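Side-chain contacts in beta-galactosidase (Geobacillus stearothermophilus, PDB 4OIF), which probably hydrolyses terminal non-reducing beta-D-galactose residues of beta-D-galactosides, as a zinc-containing trimeric enzyme of glycoside hydrolase family 42: residues Val303-Asp308 with Val456-Lys461; Ile415-Glu420 with Lys436-Thr441; Val443-Pro448 with Ile472-Tyr477; Tyr592-Arg597 with Arg604-Glu609. All coordinates share one frame; numbering follows the deposited sequence.

Contact 1. Residues Val303-Asp308 with Val456-Lys461; sequences VGFIND and VDVITK
Phe305 and Asp308, one helical turn apart on helix 296-312, are the residues of Val303-Asp308 that meet Val456-Lys461. With CG anti to the backbone N (chi1 179°), Phe305 carries its ring out to Val458, and the two side chains cross at about a right angle. Both methyls of the valine touch the ring: CG2 lies 3.7 Å from Phe305 CE1, and CG1 lies 3.9 Å from Phe305 CZ, so the branched end covers neighbouring ring atoms rather than a single one. Further along, Asp308 points its CB toward the strand. Val458 CG2, already against the phenyl ring, also comes 3.9 Å from Asp308 CB, which makes Val458 the residue shared by both helix positions. The carboxylate of Asp308 passes close to Val456 O, but two acceptors cannot bond directly. A water mediates instead, donating to Asp308 OD2 at 2.8 Å and accepting from Val456 N at 3.0 Å. The carboxylate is held from several sides besides: OD2 is hydrogen-bonded to Tyr446 OH, and OD1 meets Arg311 in a salt bridge and His352 in a hydrogen bond. Such a buried, well-supplied group is probably kept ionised. The axes of the two short segments approach to 7.5 Å, their directions 66° apart. In the fold, helix 296-312 belongs to the TIM-barrel region, whereas strand 456-459 is the outermost strand, within this chain, of the sheet of the trimerisation domain. It pairs with strand 413-416, while helix 438-451 packs Leu442 and Val443 on Phe305, and Tyr446 and Phe449 on Val456.

Contact 2. Residues Ile415-Glu420 with Lys436-Thr441; sequences ILYDWE and KRYPQT
Tyr438 OH is gripped by two groups: it accepts a hydrogen bond from Asp418 N at 3.1 Å, with an N-H...O angle of 145°, and donates one to a water. This water lies in the plane of the Tyr438 ring, 2.7 Å from Tyr438 OH, and donates in turn to Leu416 O at 2.8 Å. The phenol thus serves two backbone groups, one directly and one through solvent, where strand 413-416 gives way to the next helix. Alongside, Tyr438 CE2 lies 3.3 Å from Tyr417 CE1. The two rings meet rim to rim, neither over the other's face, with centroids 5.5 Å apart and planes inclined by only 18°. Tyr438 reaches this position with CG anti to its backbone N (chi1 170°), which sends the ring off the first turn of helix 438-451 toward the strand end. These elements belong to the parallel part of the trimerisation domain's sheet, where a strand is followed by helices before the chain returns to the sheet. A phenylalanine in place of Tyr438 would probably leave Asp418 N without its acceptor and the water on Leu416 O without the hydroxyl that donates to it. Trp419 presents a face to Tyr417 CE2, 3.4 Å above its plane, while Tyr417 OH bonds to Asn422. The side chain of Asp418, at the N-cap of helix 419-427, bonds Asn421 N through OD2 and forms a salt bridge with Lys461 through OD1.

Contact 3. Residues Val443-Pro448 with Ile472-Tyr477; sequences VQHYRP and IAPMLY
Pro474 places CG over one face of the His445 imidazole, 4.2 Å from the ring centroid and 16° off the ring normal, a CH-pi contact. The carbon sits toward the rim, and both His445 CG and His445 CD2 are 4.1 Å from Pro474 CG. The two side chains slide past each other in opposite directions, so Pro474 passes over the ring with that one carbon. Ile472 approaches obliquely. Its CG2 methyl comes 4.0 Å from His445 CB and is also near His445 ND1. The first torsion of His445 (chi1 -71°, CG anti to the carbonyl carbon) directs the imidazole off helix 438-451 toward the end of strand 470-473, where Ile472 and Pro474 both turn their CB toward the helix. The ring of His603 also meets the imidazole, with planes about 50° apart. Between the two segments, then, the buried contact is apolar, resting on CH-pi and methyl packing, while the polar need of His445 ND1 is met from a third element: it is hydrogen-bonded to Tyr607 OH of helix 600-613, a bond that fixes the rotation of the ring beneath the proline.

Contact 4. Residues Tyr592-Arg597 with Arg604-Glu609; sequences YYIGGR and RDFYQE
Phe606, Ile594 and Tyr592 bury the most surface here, and the phenylalanine is the residue common to both pairings. Its edge is turned to the face of Tyr592 in an offset edge-to-face pair: the ring planes stand at 87° and the centroids are 5.4 Å apart. The leading atom is Phe606 CZ, 3.4 Å from Tyr592 CD2 and 3.7 Å from Tyr592 CB, the latter in the plane of the phenyl ring. From Ile594 the delta methyl comes over one face of Phe606, CD1 being 4.2 Å from the ring centroid and 17° off the normal, a CH-pi contact displaced toward the rim. A trans first torsion (chi1 -178°) sends Phe606 straight out from its helix to the strand, where it meets tyrosine at its edge and isoleucine on a face. An alanine at Phe606 is likely to open a gap between helix and strand, taking away the edge that faces Tyr592 and the ring under Ile594 CD1. The strand and helix segments run nearly antiparallel, and the axes of these short segments come no nearer than 12.2 Å. Helix 600-613 thus lies against strand 589-594 of the trimerisation-domain sheet, with Val498 of strand 496-500 touching Tyr592, Ile594 and Tyr607, and Val581 of strand 579-586 touching Phe606.

Overall arrangement
From the N terminus, helix 296-312 comes first, and contact 1 closes a long loop by returning at strand 456-459, joining the TIM-barrel region to the trimerisation domain. Within that loop lies contact 2, whose short span links strand 413-416 to helix 438-451. Contact 3 begins on the same helix and ends beyond strand 470-473, so it crosses contact 1 along the chain. Contact 4 follows in series, closing the brief turn between strand 589-594 and helix 600-613. All four reach one sheet. Contacts 3 and 4 meet through Tyr607, and Arg597 bonds Lys436 O, connecting contact 4 with contact 2.

Contact 1. Residues Val303-Asp308 with Val456-Lys461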
# COMPACT_ATOMS: atom_id res chain seq x y z
N VAL A 303 25.87 9.59 -7.82
CA VAL A 303 26.84 8.51 -7.97
C VAL A 303 28.20 8.94 -7.43
O VAL A 303 28.86 8.21 -6.69
CB VAL A 303 26.96 8.06 -9.44
CG1 VAL A 303 27.99 6.95 -9.57
CG2 VAL A 303 25.62 7.61 -9.97
N GLY A 304 28.60 10.15 -7.80
CA GLY A 304 29.87 10.70 -7.36
C GLY A 304 29.92 10.83 -5.85
O GLY A 304 30.95 10.58 -5.24
N PHE A 305 28.79 11.21 -5.25
CA PHE A 305 28.69 11.28 -3.80
C PHE A 305 28.99 9.92 -3.19
O PHE A 305 29.85 9.80 -2.30
CB PHE A 305 27.32 11.77 -3.37
CG PHE A 305 27.14 11.85 -1.87
CD1 PHE A 305 27.51 13.00 -1.17
CD2 PHE A 305 26.57 10.79 -1.16
CE1 PHE A 305 27.32 13.08 0.21
CE2 PHE A 305 26.38 10.86 0.22
CZ PHE A 305 26.76 12.01 0.91
N ILE A 306 28.29 8.88 -3.66
CA ILE A 306 28.57 7.56 -3.09
C ILE A 306 30.02 7.11 -3.32
O ILE A 306 30.66 6.53 -2.43
CB ILE A 306 27.63 6.47 -3.63
CG1 ILE A 306 26.22 6.74 -3.16
CG2 ILE A 306 28.04 5.10 -3.07
CD1 ILE A 306 26.04 6.50 -1.67
N ASN A 307 30.55 7.39 -4.50
CA ASN A 307 31.95 7.08 -4.76
C ASN A 307 32.85 7.76 -3.75
O ASN A 307 33.77 7.16 -3.24
CB ASN A 307 32.35 7.49 -6.16
CG ASN A 307 31.86 6.53 -7.22
OD1 ASN A 307 31.46 5.39 -6.92
ND2 ASN A 307 31.89 6.97 -8.46
N ASP A 308 32.58 9.02 -3.46
CA ASP A 308 33.44 9.75 -2.56
C ASP A 308 33.35 9.12 -1.17
O ASP A 308 34.36 8.97 -0.46
CB ASP A 308 33.05 11.23 -2.54
CG ASP A 308 33.40 11.92 -3.85
OD1 ASP A 308 34.20 11.35 -4.64
OD2 ASP A 308 32.89 13.03 -4.10
N VAL A 456 35.97 16.25 -2.91
CA VAL A 456 35.31 16.09 -1.62
C VAL A 456 35.49 14.67 -1.11
O VAL A 456 35.35 13.71 -1.86
CB VAL A 456 33.80 16.42 -1.70
CG1 VAL A 456 33.11 16.11 -0.38
CG2 VAL A 456 33.60 17.88 -2.06
N ASP A 457 35.86 14.55 0.16
CA ASP A 457 35.78 13.29 0.87
C ASP A 457 34.45 13.27 1.62
O ASP A 457 34.09 14.24 2.29
CB ASP A 457 36.93 13.13 1.87
CG ASP A 457 38.22 12.67 1.22
OD1 ASP A 457 38.29 12.56 -0.02
OD2 ASP A 457 39.18 12.41 1.97
N VAL A 458 33.71 12.17 1.51
CA VAL A 458 32.55 11.98 2.39
C VAL A 458 32.98 11.02 3.48
O VAL A 458 33.14 9.83 3.24
CB VAL A 458 31.32 11.46 1.64
CG1 VAL A 458 30.16 11.24 2.61
CG2 VAL A 458 30.92 12.44 0.55
N ILE A 459 33.17 11.55 4.68
CA ILE A 459 33.80 10.82 5.78
C ILE A 459 32.83 10.40 6.88
O ILE A 459 31.66 10.76 6.87
CB ILE A 459 34.90 11.66 6.45
CG1 ILE A 459 34.28 12.89 7.12
CG2 ILE A 459 36.00 12.04 5.42
CD1 ILE A 459 35.25 13.74 7.86
N THR A 460 33.37 9.64 7.82
CA THR A 460 32.64 9.22 9.00
C THR A 460 33.37 9.75 10.22
O THR A 460 34.46 10.31 10.09
CB THR A 460 32.54 7.70 9.09
OG1 THR A 460 33.84 7.15 9.37
CG2 THR A 460 32.03 7.15 7.78
N LYS A 461 32.78 9.60 11.41
CA LYS A 461 33.42 10.07 12.63
C LYS A 461 34.69 9.27 12.93
O LYS A 461 35.49 9.68 13.76
CB LYS A 461 32.45 10.01 13.81
CG LYS A 461 31.97 8.62 14.16
CD LYS A 461 30.90 8.70 15.24
CE LYS A 461 30.53 7.33 15.77
NZ LYS A 461 29.82 6.55 14.74
O HOH W 1 34.70 14.84 -5.24

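Contact 2. Residues Ile415-Glu420 with Lys436-Thr441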
# COMPACT_ATOMS: atom_id res chain seq x y z
N ILE A 415 32.52 16.03 3.94
CA ILE A 415 31.14 15.95 4.40
C ILE A 415 30.98 14.77 5.38
O ILE A 415 31.28 13.63 5.05
CB ILE A 415 30.16 15.79 3.23
CG1 ILE A 415 30.24 16.99 2.30
CG2 ILE A 415 28.73 15.56 3.75
CD1 ILE A 415 29.26 16.93 1.13
N LEU A 416 30.54 15.05 6.59
CA LEU A 416 30.44 14.02 7.61
C LEU A 416 29.09 13.31 7.53
O LEU A 416 28.03 13.93 7.54
CB LEU A 416 30.66 14.63 9.00
CG LEU A 416 30.48 13.77 10.24
CD1 LEU A 416 31.44 12.62 10.25
CD2 LEU A 416 30.66 14.62 11.50
N TYR A 417 29.16 11.99 7.41
CA TYR A 417 28.00 11.11 7.37
C TYR A 417 28.11 10.10 8.51
O TYR A 417 29.21 9.67 8.85
CB TYR A 417 27.92 10.40 6.03
CG TYR A 417 26.86 9.32 5.96
CD1 TYR A 417 25.52 9.66 5.86
CD2 TYR A 417 27.21 7.97 5.98
CE1 TYR A 417 24.54 8.68 5.78
CE2 TYR A 417 26.23 6.99 5.91
CZ TYR A 417 24.89 7.36 5.81
OH TYR A 417 23.89 6.41 5.74
N ASP A 418 26.98 9.73 9.11
CA ASP A 418 26.98 8.76 10.20
C ASP A 418 25.79 7.80 10.07
O ASP A 418 24.62 8.22 10.04
CB ASP A 418 26.95 9.49 11.55
CG ASP A 418 27.19 8.57 12.72
OD1 ASP A 418 28.36 8.23 12.98
OD2 ASP A 418 26.22 8.21 13.41
N TRP A 419 26.11 6.50 9.98
CA TRP A 419 25.11 5.44 9.81
C TRP A 419 24.17 5.35 11.00
O TRP A 419 22.95 5.22 10.84
CB TRP A 419 25.81 4.08 9.61
CG TRP A 419 25.98 3.64 8.16
CD1 TRP A 419 25.11 2.88 7.42
CD2 TRP A 419 27.10 3.92 7.29
NE1 TRP A 419 25.61 2.68 6.16
CE2 TRP A 419 26.83 3.30 6.05
CE3 TRP A 419 28.30 4.62 7.45
CZ2 TRP A 419 27.71 3.38 4.96
CZ3 TRP A 419 29.19 4.69 6.37
CH2 TRP A 419 28.88 4.07 5.14
N GLU A 420 24.73 5.42 12.20
CA GLU A 420 23.91 5.33 13.39
C GLU A 420 22.96 6.53 13.47
O GLU A 420 21.80 6.39 13.83
CB GLU A 420 24.79 5.18 14.64
CG GLU A 420 25.41 3.78 14.74
CD GLU A 420 26.38 3.59 15.92
OE1 GLU A 420 26.79 4.58 16.56
OE2 GLU A 420 26.74 2.43 16.19
N LYS A 436 12.61 14.02 6.21
CA LYS A 436 13.87 13.92 6.94
C LYS A 436 15.03 13.90 5.95
O LYS A 436 15.91 14.75 6.00
CB LYS A 436 13.89 12.67 7.84
CG LYS A 436 12.88 12.66 8.97
CD LYS A 436 12.98 11.38 9.78
CE LYS A 436 11.83 11.21 10.77
NZ LYS A 436 11.88 9.86 11.45
N ARG A 437 15.00 12.91 5.05
CA ARG A 437 15.86 12.84 3.87
C ARG A 437 17.31 13.19 4.13
O ARG A 437 17.89 14.06 3.47
CB ARG A 437 15.28 13.74 2.77
CG ARG A 437 13.87 13.32 2.34
CD ARG A 437 13.35 14.11 1.13
NE ARG A 437 14.18 13.92 -0.05
CZ ARG A 437 14.11 12.86 -0.86
NH1 ARG A 437 13.23 11.89 -0.61
NH2 ARG A 437 14.91 12.77 -1.91
N TYR A 438 17.90 12.51 5.11
CA TYR A 438 19.24 12.81 5.61
C TYR A 438 20.33 12.68 4.52
O TYR A 438 21.02 13.67 4.20
CB TYR A 438 19.53 11.93 6.85
CG TYR A 438 20.96 11.92 7.36
CD1 TYR A 438 21.57 13.10 7.79
CD2 TYR A 438 21.68 10.74 7.44
CE1 TYR A 438 22.86 13.10 8.26
CE2 TYR A 438 22.98 10.73 7.91
CZ TYR A 438 23.56 11.91 8.32
OH TYR A 438 24.86 11.93 8.79
N PRO A 439 20.49 11.47 3.93
CA PRO A 439 21.53 11.33 2.91
C PRO A 439 21.33 12.28 1.72
O PRO A 439 22.30 12.89 1.24
CB PRO A 439 21.40 9.87 2.47
CG PRO A 439 20.02 9.47 2.86
CD PRO A 439 19.75 10.21 4.11
N GLN A 440 20.09 12.41 1.27
CA GLN A 440 19.74 13.35 0.21
C GLN A 440 20.20 14.77 0.55
O GLN A 440 20.77 15.48 -0.29
CB GLN A 440 18.24 13.34 -0.06
CG GLN A 440 17.70 12.03 -0.65
CD GLN A 440 17.20 11.06 0.41
OE1 GLN A 440 17.54 11.16 1.60
NE2 GLN A 440 16.37 10.11 -0.01
N THR A 441 19.96 15.17 1.79
CA THR A 441 20.35 16.49 2.28
C THR A 441 21.86 16.66 2.16
O THR A 441 22.37 17.68 1.62
CB THR A 441 19.90 16.70 3.76
OG1 THR A 441 18.47 16.61 3.84
CG2 THR A 441 20.34 18.05 4.30
O HOH W 2 25.78 14.43 9.14

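Contact 3. Residues Val443-Pro448 with Ile472-Tyr477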
# COMPACT_ATOMS: atom_id res chain seq x y z
N VAL A 443 23.71 15.19 0.03
CA VAL A 443 23.95 15.41 -1.40
C VAL A 443 23.66 16.87 -1.81
O VAL A 443 24.35 17.44 -2.67
CB VAL A 443 23.11 14.44 -2.25
CG1 VAL A 443 23.32 14.69 -3.72
CG2 VAL A 443 23.48 13.02 -1.92
N GLN A 444 22.67 17.49 -1.18
CA GLN A 444 22.39 18.91 -1.43
C GLN A 444 23.59 19.76 -1.05
O GLN A 444 23.89 20.77 -1.70
CB GLN A 444 21.16 19.40 -0.66
CG GLN A 444 19.86 18.85 -1.18
CD GLN A 444 19.96 18.54 -2.65
OE1 GLN A 444 20.07 19.44 -3.49
NE2 GLN A 444 19.95 17.24 -2.98
N HIS A 445 24.28 19.38 0.02
CA HIS A 445 25.43 20.19 0.40
C HIS A 445 26.67 19.88 -0.45
O HIS A 445 27.54 20.74 -0.65
CB HIS A 445 25.68 20.03 1.89
CG HIS A 445 24.63 20.71 2.72
ND1 HIS A 445 24.86 21.90 3.38
CD2 HIS A 445 23.33 20.41 2.92
CE1 HIS A 445 23.75 22.27 3.99
NE2 HIS A 445 22.80 21.39 3.72
N TYR A 446 26.72 18.68 -0.98
CA TYR A 446 27.74 18.28 -1.93
C TYR A 446 27.62 19.05 -3.25
O TYR A 446 28.63 19.38 -3.88
CB TYR A 446 27.61 16.78 -2.16
CG TYR A 446 28.56 16.09 -3.11
CD1 TYR A 446 29.85 15.75 -2.70
CD2 TYR A 446 28.13 15.66 -4.36
CE1 TYR A 446 30.70 15.06 -3.55
CE2 TYR A 446 28.98 14.96 -5.21
CZ TYR A 446 30.27 14.66 -4.80
OH TYR A 446 31.13 13.97 -5.64
N ARG A 447 26.38 19.32 -3.65
CA ARG A 447 26.08 19.86 -4.98
C ARG A 447 26.99 21.02 -5.45
O ARG A 447 27.54 20.95 -6.54
CB ARG A 447 24.61 20.29 -5.07
CG ARG A 447 24.27 20.93 -6.42
CD ARG A 447 22.92 21.61 -6.40
NE ARG A 447 21.86 20.65 -6.12
CZ ARG A 447 21.36 19.81 -7.02
NH1 ARG A 447 21.83 19.83 -8.27
NH2 ARG A 447 20.40 18.96 -6.69
N PRO A 448 27.14 22.09 -4.65
CA PRO A 448 27.98 23.19 -5.16
C PRO A 448 29.43 22.79 -5.40
O PRO A 448 30.07 23.32 -6.30
CB PRO A 448 27.90 24.25 -4.04
CG PRO A 448 26.65 23.93 -3.31
CD PRO A 448 26.55 22.43 -3.34
N ILE A 472 31.66 19.73 6.68
CA ILE A 472 30.23 19.93 6.57
C ILE A 472 29.48 18.76 7.21
O ILE A 472 29.53 17.64 6.72
CB ILE A 472 29.83 20.09 5.08
CG1 ILE A 472 30.52 21.32 4.48
CG2 ILE A 472 28.31 20.17 4.90
CD1 ILE A 472 30.44 21.41 2.97
N ALA A 473 28.79 19.03 8.32
CA ALA A 473 28.07 17.98 9.05
C ALA A 473 26.58 18.32 9.20
O ALA A 473 26.16 18.78 10.26
CB ALA A 473 28.70 17.77 10.42
N PRO A 474 25.79 18.09 8.15
CA PRO A 474 24.37 18.47 8.20
C PRO A 474 23.51 17.46 8.97
O PRO A 474 23.79 16.25 8.92
CB PRO A 474 23.96 18.48 6.72
CG PRO A 474 25.23 18.32 5.94
CD PRO A 474 26.19 17.62 6.83
N MET A 475 22.47 17.96 9.65
CA MET A 475 21.50 17.10 10.34
C MET A 475 22.17 16.00 11.16
O MET A 475 21.82 14.82 11.03
CB MET A 475 20.54 16.46 9.34
CG MET A 475 19.79 17.45 8.50
SD MET A 475 18.64 16.65 7.38
CE MET A 475 17.49 16.00 8.58
N LEU A 476 23.16 16.38 11.96
CA LEU A 476 23.85 15.43 12.81
C LEU A 476 23.06 15.26 14.09
O LEU A 476 23.55 15.55 15.18
CB LEU A 476 25.28 15.89 13.10
CG LEU A 476 26.18 14.80 13.69
CD1 LEU A 476 26.31 13.63 12.73
CD2 LEU A 476 27.54 15.37 14.04
N TYR A 477 21.82 14.80 13.92
CA TYR A 477 20.83 14.65 14.99
C TYR A 477 21.39 13.88 16.18
O TYR A 477 21.31 14.34 17.31
CB TYR A 477 19.60 13.96 14.40
CG TYR A 477 18.66 13.25 15.35
CD1 TYR A 477 17.63 13.93 15.99
CD2 TYR A 477 18.76 11.87 15.56
CE1 TYR A 477 16.75 13.27 16.84
CE2 TYR A 477 17.88 11.20 16.40
CZ TYR A 477 16.88 11.91 17.04
OH TYR A 477 16.01 11.26 17.89

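Contact 4. Residues Tyr592-Arg597 with Arg604-Glu609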
# COMPACT_ATOMS: atom_id res chain seq x y z
N TYR A 592 29.68 27.80 11.17
CA TYR A 592 28.46 28.30 10.55
C TYR A 592 27.25 27.40 10.86
O TYR A 592 27.36 26.17 10.82
CB TYR A 592 28.63 28.38 9.04
CG TYR A 592 29.68 29.34 8.55
CD1 TYR A 592 31.03 29.03 8.66
CD2 TYR A 592 29.32 30.54 7.94
CE1 TYR A 592 31.99 29.90 8.21
CE2 TYR A 592 30.28 31.40 7.47
CZ TYR A 592 31.62 31.08 7.61
OH TYR A 592 32.58 31.94 7.15
N TYR A 593 26.11 28.02 11.12
CA TYR A 593 24.87 27.27 11.31
C TYR A 593 23.85 27.71 10.28
O TYR A 593 23.56 28.90 10.15
CB TYR A 593 24.33 27.47 12.73
CG TYR A 593 23.20 26.55 13.11
CD1 TYR A 593 21.87 26.96 13.01
CD2 TYR A 593 23.45 25.26 13.58
CE1 TYR A 593 20.82 26.11 13.37
CE2 TYR A 593 22.41 24.39 13.94
CZ TYR A 593 21.09 24.83 13.84
OH TYR A 593 20.06 23.99 14.19
N ILE A 594 23.30 26.74 9.56
CA ILE A 594 22.25 27.03 8.59
C ILE A 594 20.91 26.54 9.13
O ILE A 594 20.68 25.33 9.21
CB ILE A 594 22.52 26.37 7.23
CG1 ILE A 594 23.81 26.92 6.61
CG2 ILE A 594 21.35 26.63 6.32
CD1 ILE A 594 24.36 26.08 5.49
N GLY A 595 20.02 27.47 9.49
CA GLY A 595 18.83 27.12 10.25
C GLY A 595 17.66 26.49 9.50
O GLY A 595 16.80 25.83 10.10
N GLY A 596 17.62 26.69 8.19
CA GLY A 596 16.50 26.21 7.41
C GLY A 596 16.96 25.45 6.20
O GLY A 596 18.13 25.52 5.83
N ARG A 597 16.05 24.71 5.59
CA ARG A 597 16.40 23.95 4.39
C ARG A 597 16.08 24.81 3.17
O ARG A 597 14.92 25.12 2.87
CB ARG A 597 15.65 22.62 4.36
CG ARG A 597 15.87 21.84 3.08
CD ARG A 597 15.16 20.51 3.13
NE ARG A 597 15.82 19.55 4.03
CZ ARG A 597 15.30 18.38 4.36
NH1 ARG A 597 14.10 18.02 3.89
NH2 ARG A 597 15.96 17.57 5.18
N ARG A 604 24.81 27.23 -3.26
CA ARG A 604 25.77 27.72 -4.23
C ARG A 604 26.45 28.99 -3.73
O ARG A 604 27.67 29.06 -3.68
CB ARG A 604 25.09 27.96 -5.58
CG ARG A 604 24.67 26.68 -6.29
CD ARG A 604 24.39 26.95 -7.76
NE ARG A 604 23.77 25.81 -8.39
CZ ARG A 604 22.47 25.71 -8.64
NH1 ARG A 604 21.64 26.70 -8.32
NH2 ARG A 604 22.00 24.61 -9.22
N ASP A 605 25.66 29.98 -3.31
CA ASP A 605 26.22 31.27 -2.90
C ASP A 605 27.03 31.19 -1.57
O ASP A 605 28.18 31.69 -1.46
CB ASP A 605 25.09 32.30 -2.80
CG ASP A 605 24.39 32.55 -4.16
OD1 ASP A 605 24.92 32.15 -5.21
OD2 ASP A 605 23.29 33.15 -4.19
N PHE A 606 26.44 30.52 -0.59
CA PHE A 606 27.03 30.32 0.73
C PHE A 606 28.40 29.65 0.62
O PHE A 606 29.45 30.13 1.13
CB PHE A 606 26.07 29.48 1.59
CG PHE A 606 26.56 29.25 3.00
CD1 PHE A 606 26.27 30.17 4.00
CD2 PHE A 606 27.31 28.13 3.32
CE1 PHE A 606 26.74 29.97 5.30
CE2 PHE A 606 27.77 27.94 4.60
CZ PHE A 606 27.49 28.87 5.60
N TYR A 607 28.39 28.52 -0.08
CA TYR A 607 29.60 27.74 -0.21
C TYR A 607 30.57 28.38 -1.19
O TYR A 607 31.76 28.12 -1.13
CB TYR A 607 29.27 26.30 -0.63
CG TYR A 607 28.76 25.48 0.53
CD1 TYR A 607 29.53 25.30 1.68
CD2 TYR A 607 27.51 24.88 0.49
CE1 TYR A 607 29.07 24.56 2.74
CE2 TYR A 607 27.04 24.14 1.56
CZ TYR A 607 27.83 23.98 2.68
OH TYR A 607 27.36 23.23 3.73
N GLN A 608 30.07 29.25 -2.07
CA GLN A 608 30.95 29.97 -2.97
C GLN A 608 31.81 30.87 -2.13
O GLN A 608 33.04 30.93 -2.30
CB GLN A 608 30.19 30.80 -4.00
CG GLN A 608 31.08 31.35 -5.09
CD GLN A 608 31.76 30.24 -5.89
OE1 GLN A 608 31.19 29.17 -6.10
NE2 GLN A 608 33.00 30.50 -6.32
N GLU A 609 31.14 31.56 -1.21
CA GLU A 609 31.87 32.41 -0.27
C GLU A 609 32.87 31.61 0.54
O GLU A 609 33.99 32.06 0.75
CB GLU A 609 30.92 33.14 0.67
CG GLU A 609 30.20 34.28 0.01
CD GLU A 609 30.27 35.54 0.83
OE1 GLU A 609 30.90 35.49 1.91
OE2 GLU A 609 29.69 36.56 0.41